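Local coordinates for maltose-binding protein MalE1 (Thermotoga maritima, PDB 6DTU) that binds malto-oligosaccharides, here maltotetraose, in the cleft of a periplasmic binding protein and probably serves their uptake across the membrane, at residues W8-E11 and K12-D15; F39-I42 and K43-F46. All blocks are in the same frame, centred on the assembly; numbering follows the deposited sequence.

Contact 1: residues W8-E11 and K12-D15; sequences WCSE and KQVD. With GLC (alpha-D-glucopyranose), chain C.
This turn joins strand 4-9 to helix 14-28 in the first beta-alpha-beta unit of a periplasmic binding protein fold, and it forms part of the sugar pocket. Ser10 is its central residue. Its OG accepts a hydrogen bond from O2 of the chain C glucose, at 2.7 Å. The same OG takes the backbone N-H of Lys12, whose N lies 3.2 Å away at an N-H...O angle of 154°. A chi1 of 83° holds OG between the backbone N and the carbonyl carbon, within reach of both the Lys12 N-H and the sugar. An alanine here would lose both bonds and is likely to leave the sugar O2 and the Lys12 N-H without this shared acceptor. Arg301 also hydrogen-bonds the glycan. The side-chain amide of Gln13 packs next to Ser10 OG. Lys12 brings its CG to 3.5 Å from the glucose O2, and its chain runs side by side with that of Glu11. The backbone bonds of the turn are weak: Gln13 N reaches Ser10 O at 3.4 Å, and Val14 N reaches Glu11 O. A water bridges Glu11 O and Asp15 N, extending the turn into the helix. Cys9 SG meets the methyl CG2 of Val14 at 3.8 Å, and that same CG2 lies 3.3 Å from Ser10 O.

Contact 2: residues F39-I42 and K43-F46; sequences FQDI and KSKF. With GLC (alpha-D-glucopyranose), chain B; GLC (alpha-D-glucopyranose), chain D; GLC (alpha-D-glucopyranose), chain C; GLC (alpha-D-glucopyranose), chain E.
Residues 39-46 lie in helix 39-49: Lys45 N bonds Asp41 O at 2.9 Å, and Phe46 N bonds Ile42 O. This part of the helix lines the sugar cleft of the binding protein fold. Phe39 has CG anti to its own backbone N (chi1 177°), which sets the ring beside the chain C and chain E glucoses, with CE2 3.4 Å from O4 of chain E. O4 of the chain C glucose lies over one face, 3.7 Å above the plane and offset toward the rim. O2 of the chain B glucose lies at the ring edge, in its plane. Gln40 binds through its backbone: its O accepts from O3 of the chain D glucose at 2.9 Å, with a weak second bond from O4. Its side-chain OE1 comes to 3.2 Å from C5 of the chain B glucose. In Lys43 a bend at chi3 (68°) sets CE 3.6 Å from O2 of the chain D glucose, and NZ forms a salt bridge with Glu68. One water links Phe39 O and Lys43 N to O2 of the chain D glucose. Another joins Gln40 O and Ser44 OG to O4 of that sugar, 2.6 Å from the water.

How the contacts relate
Contact 1 comes first along the chain and contact 2 follows, with the rest of helix 14-28 and strand 31-36 between them. Their centres are about 13 Å apart. Strands 4-9 and 31-36 are parallel neighbours in the mixed sheet, and the two contacts lie at or just after their ends. Helix 39-49 packs against strand 4-9 through Trp8 CH2 and Lys45 CD (3.4 Å), and against the turn after it through Ile42 CD1 and Ser10 N (3.9 Å). Both contacts touch the chain C glucose. Contact 2 also reaches the other three sugars. The turn at residues 8-15 therefore meets one end of the maltotetraose, and residues 39-43 reach all four glucoses.

Contact 1: residues W8-E11 and K12-D15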
loop_
_atom_site.group_PDB
_atom_site.type_symbol
_atom_site.label_atom_id
_atom_site.label_comp_id
_atom_site.label_asym_id
_atom_site.label_seq_id
_atom_site.Cartn_x
_atom_site.Cartn_y
_atom_site.Cartn_z
ATOM N N TRP A 8 -7.139 -15.430 -3.383
ATOM C CA TRP A 8 -7.394 -14.163 -4.065
ATOM C C TRP A 8 -6.199 -13.250 -3.837
ATOM O O TRP A 8 -5.760 -13.062 -2.696
ATOM C CB TRP A 8 -8.638 -13.444 -3.524
ATOM C CG TRP A 8 -9.934 -14.099 -3.813
ATOM C CD1 TRP A 8 -10.153 -15.173 -4.651
ATOM C CD2 TRP A 8 -11.207 -13.727 -3.284
ATOM N NE1 TRP A 8 -11.487 -15.494 -4.658
ATOM C CE2 TRP A 8 -12.160 -14.612 -3.843
ATOM C CE3 TRP A 8 -11.643 -12.711 -2.417
ATOM C CZ2 TRP A 8 -13.520 -14.535 -3.533
ATOM C CZ3 TRP A 8 -12.994 -12.636 -2.110
ATOM C CH2 TRP A 8 -13.918 -13.539 -2.677
ATOM N N CYS A 9 -5.683 -12.682 -4.904
ATOM C CA CYS A 9 -4.572 -11.746 -4.777
ATOM C C CYS A 9 -4.642 -10.768 -5.931
ATOM O O CYS A 9 -5.333 -10.998 -6.929
ATOM C CB CYS A 9 -3.207 -12.454 -4.740
ATOM S SG CYS A 9 -2.789 -13.341 -6.248
ATOM N N SER A 10 -3.886 -9.691 -5.799
ATOM C CA SER A 10 -3.823 -8.716 -6.873
ATOM C C SER A 10 -3.018 -9.276 -8.043
ATOM O O SER A 10 -2.442 -10.359 -7.982
ATOM C CB SER A 10 -3.177 -7.421 -6.376
ATOM O OG SER A 10 -1.768 -7.538 -6.416
ATOM N N GLU A 11 -2.924 -8.490 -9.120
ATOM C CA GLU A 11 -2.185 -8.959 -10.284
ATOM C C GLU A 11 -0.709 -9.199 -9.991
ATOM O O GLU A 11 -0.083 -10.023 -10.661
ATOM C CB GLU A 11 -2.325 -7.986 -11.464
ATOM C CG GLU A 11 -1.609 -6.671 -11.290
ATOM C CD GLU A 11 -2.537 -5.601 -10.814
ATOM O OE1 GLU A 11 -3.563 -5.974 -10.210
ATOM O OE2 GLU A 11 -2.264 -4.401 -11.056
ATOM N N LYS A 12 -0.153 -8.514 -8.987
ATOM C CA LYS A 12 1.289 -8.554 -8.778
ATOM C C LYS A 12 1.771 -9.924 -8.320
ATOM O O LYS A 12 2.894 -10.313 -8.645
ATOM C CB LYS A 12 1.716 -7.479 -7.773
ATOM C CG LYS A 12 1.349 -6.040 -8.182
ATOM C CD LYS A 12 1.980 -5.622 -9.524
ATOM C CE LYS A 12 1.613 -4.192 -9.888
ATOM N NZ LYS A 12 2.325 -3.744 -11.128
ATOM N N GLN A 13 0.956 -10.659 -7.568
ATOM C CA GLN A 13 1.371 -11.914 -6.963
ATOM C C GLN A 13 0.899 -13.137 -7.729
ATOM O O GLN A 13 1.269 -14.254 -7.351
ATOM C CB GLN A 13 0.900 -12.012 -5.497
ATOM C CG GLN A 13 1.283 -10.850 -4.590
ATOM C CD GLN A 13 0.224 -9.776 -4.520
ATOM O OE1 GLN A 13 -0.732 -9.775 -5.291
ATOM N NE2 GLN A 13 0.398 -8.845 -3.615
ATOM N N VAL A 14 0.139 -12.961 -8.821
ATOM C CA VAL A 14 -0.502 -14.114 -9.462
ATOM C C VAL A 14 0.536 -15.108 -9.980
ATOM O O VAL A 14 0.427 -16.314 -9.742
ATOM C CB VAL A 14 -1.448 -13.664 -10.589
ATOM C CG1 VAL A 14 -1.803 -14.877 -11.444
ATOM C CG2 VAL A 14 -2.691 -12.956 -10.038
ATOM N N ASP A 15 1.552 -14.625 -10.698
ATOM C CA ASP A 15 2.476 -15.540 -11.364
ATOM C C ASP A 15 3.247 -16.382 -10.362
ATOM O O ASP A 15 3.377 -17.607 -10.523
ATOM C CB ASP A 15 3.465 -14.773 -12.245
ATOM C CG ASP A 15 2.853 -14.236 -13.527
ATOM O OD1 ASP A 15 1.677 -14.527 -13.836
ATOM O OD2 ASP A 15 3.596 -13.544 -14.258
HETATM C C1 GLC C . -1.358 -3.730 -6.699
HETATM C C2 GLC C . -0.598 -3.979 -5.457
HETATM C C3 GLC C . -1.206 -3.311 -4.293
HETATM C C4 GLC C . -1.336 -1.844 -4.519
HETATM C C5 GLC C . -2.230 -1.572 -5.758
HETATM C C6 GLC C . -2.248 -0.233 -6.164
HETATM O O1 GLC C . -2.616 -4.319 -6.613
HETATM O O2 GLC C . -0.564 -5.429 -5.262
HETATM O O3 GLC C . -0.328 -3.589 -3.142
HETATM O O4 GLC C . -1.944 -1.220 -3.357
HETATM O O5 GLC C . -1.538 -2.307 -6.917
HETATM O O6 GLC C . -3.210 -0.084 -7.213
HETATM O O HOH W 1 1.898 -11.768 -11.575
#

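Contact 2: residues F39-I42 and K43-F46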
loop_
_atom_site.group_PDB
_atom_site.type_symbol
_atom_site.label_atom_id
_atom_site.label_comp_id
_atom_site.label_asym_id
_atom_site.label_seq_id
_atom_site.Cartn_x
_atom_site.Cartn_y
_atom_site.Cartn_z
ATOM N N PHE A 39 -7.085 -5.149 -6.434
ATOM C CA PHE A 39 -6.684 -4.996 -5.040
ATOM C C PHE A 39 -7.755 -4.298 -4.203
ATOM O O PHE A 39 -8.099 -4.760 -3.111
ATOM C CB PHE A 39 -5.354 -4.259 -4.923
ATOM C CG PHE A 39 -4.958 -4.015 -3.494
ATOM C CD1 PHE A 39 -4.333 -5.013 -2.765
ATOM C CD2 PHE A 39 -5.299 -2.833 -2.857
ATOM C CE1 PHE A 39 -3.988 -4.826 -1.444
ATOM C CE2 PHE A 39 -4.972 -2.649 -1.535
ATOM C CZ PHE A 39 -4.316 -3.633 -0.825
ATOM N N GLN A 40 -8.269 -3.162 -4.688
ATOM C CA GLN A 40 -9.282 -2.401 -3.957
ATOM C C GLN A 40 -10.598 -3.141 -3.836
ATOM O O GLN A 40 -11.490 -2.660 -3.129
ATOM C CB GLN A 40 -9.629 -1.099 -4.684
ATOM C CG GLN A 40 -8.530 -0.065 -4.832
ATOM C CD GLN A 40 -8.360 0.861 -3.655
ATOM O OE1 GLN A 40 -7.339 0.818 -2.971
ATOM N NE2 GLN A 40 -9.340 1.740 -3.433
ATOM N N ASP A 41 -10.750 -4.270 -4.521
ATOM C CA ASP A 41 -11.966 -5.061 -4.440
ATOM C C ASP A 41 -11.815 -6.313 -3.593
ATOM O O ASP A 41 -12.819 -6.959 -3.290
ATOM C CB ASP A 41 -12.460 -5.423 -5.854
ATOM C CG ASP A 41 -12.996 -4.216 -6.598
ATOM O OD1 ASP A 41 -13.510 -3.300 -5.928
ATOM O OD2 ASP A 41 -12.866 -4.166 -7.831
ATOM N N ILE A 42 -10.599 -6.657 -3.161
ATOM C CA ILE A 42 -10.424 -7.905 -2.424
ATOM C C ILE A 42 -11.216 -7.892 -1.125
ATOM O O ILE A 42 -11.940 -8.851 -0.813
ATOM C CB ILE A 42 -8.931 -8.188 -2.168
ATOM C CG1 ILE A 42 -8.214 -8.499 -3.480
ATOM C CG2 ILE A 42 -8.758 -9.323 -1.155
ATOM C CD1 ILE A 42 -6.692 -8.664 -3.306
ATOM N N LYS A 43 -11.045 -6.843 -0.320
ATOM C CA LYS A 43 -11.684 -6.841 0.996
ATOM C C LYS A 43 -13.198 -6.750 0.889
ATOM O O LYS A 43 -13.924 -7.421 1.640
ATOM C CB LYS A 43 -11.150 -5.726 1.897
ATOM C CG LYS A 43 -11.870 -5.731 3.238
ATOM C CD LYS A 43 -11.055 -5.085 4.345
ATOM C CE LYS A 43 -10.903 -3.588 4.140
ATOM N NZ LYS A 43 -12.190 -2.845 4.265
ATOM N N SER A 44 -13.688 -5.892 -0.001
ATOM C CA SER A 44 -15.131 -5.740 -0.160
ATOM C C SER A 44 -15.766 -7.014 -0.707
ATOM O O SER A 44 -16.824 -7.438 -0.216
ATOM C CB SER A 44 -15.442 -4.516 -1.030
ATOM O OG SER A 44 -14.712 -4.570 -2.248
ATOM N N LYS A 45 -15.109 -7.664 -1.677
ATOM C CA LYS A 45 -15.588 -8.952 -2.159
ATOM C C LYS A 45 -15.577 -9.989 -1.044
ATOM O O LYS A 45 -16.486 -10.822 -0.952
ATOM C CB LYS A 45 -14.745 -9.415 -3.347
ATOM C CG LYS A 45 -15.284 -10.634 -4.094
ATOM C CD LYS A 45 -14.280 -11.146 -5.119
ATOM C CE LYS A 45 -14.844 -12.321 -5.925
ATOM N NZ LYS A 45 -15.917 -11.909 -6.855
ATOM N N PHE A 46 -14.542 -9.963 -0.192
ATOM C CA PHE A 46 -14.443 -10.949 0.878
ATOM C C PHE A 46 -15.509 -10.710 1.945
ATOM O O PHE A 46 -16.116 -11.656 2.449
ATOM C CB PHE A 46 -13.030 -10.898 1.458
ATOM C CG PHE A 46 -12.725 -12.018 2.389
ATOM C CD1 PHE A 46 -12.515 -13.300 1.902
ATOM C CD2 PHE A 46 -12.617 -11.789 3.756
ATOM C CE1 PHE A 46 -12.224 -14.339 2.750
ATOM C CE2 PHE A 46 -12.331 -12.840 4.606
ATOM C CZ PHE A 46 -12.127 -14.110 4.095
HETATM C C1 GLC B . -4.646 1.178 0.914
HETATM C C2 GLC B . -5.311 0.257 1.857
HETATM C C3 GLC B . -6.621 -0.235 1.323
HETATM C C4 GLC B . -7.557 0.875 1.044
HETATM C C5 GLC B . -6.930 1.877 0.042
HETATM C C6 GLC B . -7.721 3.025 -0.126
HETATM O O2 GLC B . -4.442 -0.890 2.076
HETATM O O3 GLC B . -7.229 -1.149 2.290
HETATM O O4 GLC B . -8.755 0.306 0.448
HETATM O O5 GLC B . -5.542 2.314 0.607
HETATM O O6 GLC B . -7.101 3.849 -1.090
HETATM C C1 GLC D . -9.867 0.281 1.319
HETATM C C2 GLC D . -10.613 -0.972 1.085
HETATM C C3 GLC D . -11.275 -0.956 -0.240
HETATM C C4 GLC D . -12.184 0.221 -0.408
HETATM C C5 GLC D . -11.394 1.544 -0.295
HETATM C C6 GLC D . -12.210 2.722 -0.385
HETATM O O2 GLC D . -9.653 -2.115 1.152
HETATM O O3 GLC D . -12.042 -2.197 -0.355
HETATM O O4 GLC D . -12.814 0.148 -1.696
HETATM O O5 GLC D . -10.710 1.479 1.089
HETATM O O6 GLC D . -13.163 2.706 0.651
HETATM C C1 GLC C . -1.358 -3.730 -6.699
HETATM C C2 GLC C . -0.598 -3.979 -5.457
HETATM C C3 GLC C . -1.206 -3.311 -4.293
HETATM C C4 GLC C . -1.336 -1.844 -4.519
HETATM C C5 GLC C . -2.230 -1.572 -5.758
HETATM C C6 GLC C . -2.248 -0.233 -6.164
HETATM O O1 GLC C . -2.616 -4.319 -6.613
HETATM O O2 GLC C . -0.564 -5.429 -5.262
HETATM O O3 GLC C . -0.328 -3.589 -3.142
HETATM O O4 GLC C . -1.944 -1.220 -3.357
HETATM O O5 GLC C . -1.538 -2.307 -6.917
HETATM O O6 GLC C . -3.210 -0.084 -7.213
HETATM C C1 GLC E . -1.158 -0.177 -2.861
HETATM C C2 GLC E . -0.919 -0.404 -1.413
HETATM C C3 GLC E . -2.176 -0.519 -0.680
HETATM C C4 GLC E . -3.033 0.718 -0.858
HETATM C C5 GLC E . -3.284 1.031 -2.364
HETATM C C6 GLC E . -3.869 2.323 -2.574
HETATM O O2 GLC E . -0.229 -1.682 -1.291
HETATM O O3 GLC E . -1.921 -0.628 0.770
HETATM O O4 GLC E . -4.360 0.495 -0.266
HETATM O O5 GLC E . -1.913 1.068 -3.026
HETATM O O6 GLC E . -4.344 2.392 -3.908
HETATM O O HOH W 2 -9.599 -4.399 -0.769
HETATM O O HOH W 3 -14.257 -1.697 -2.931
#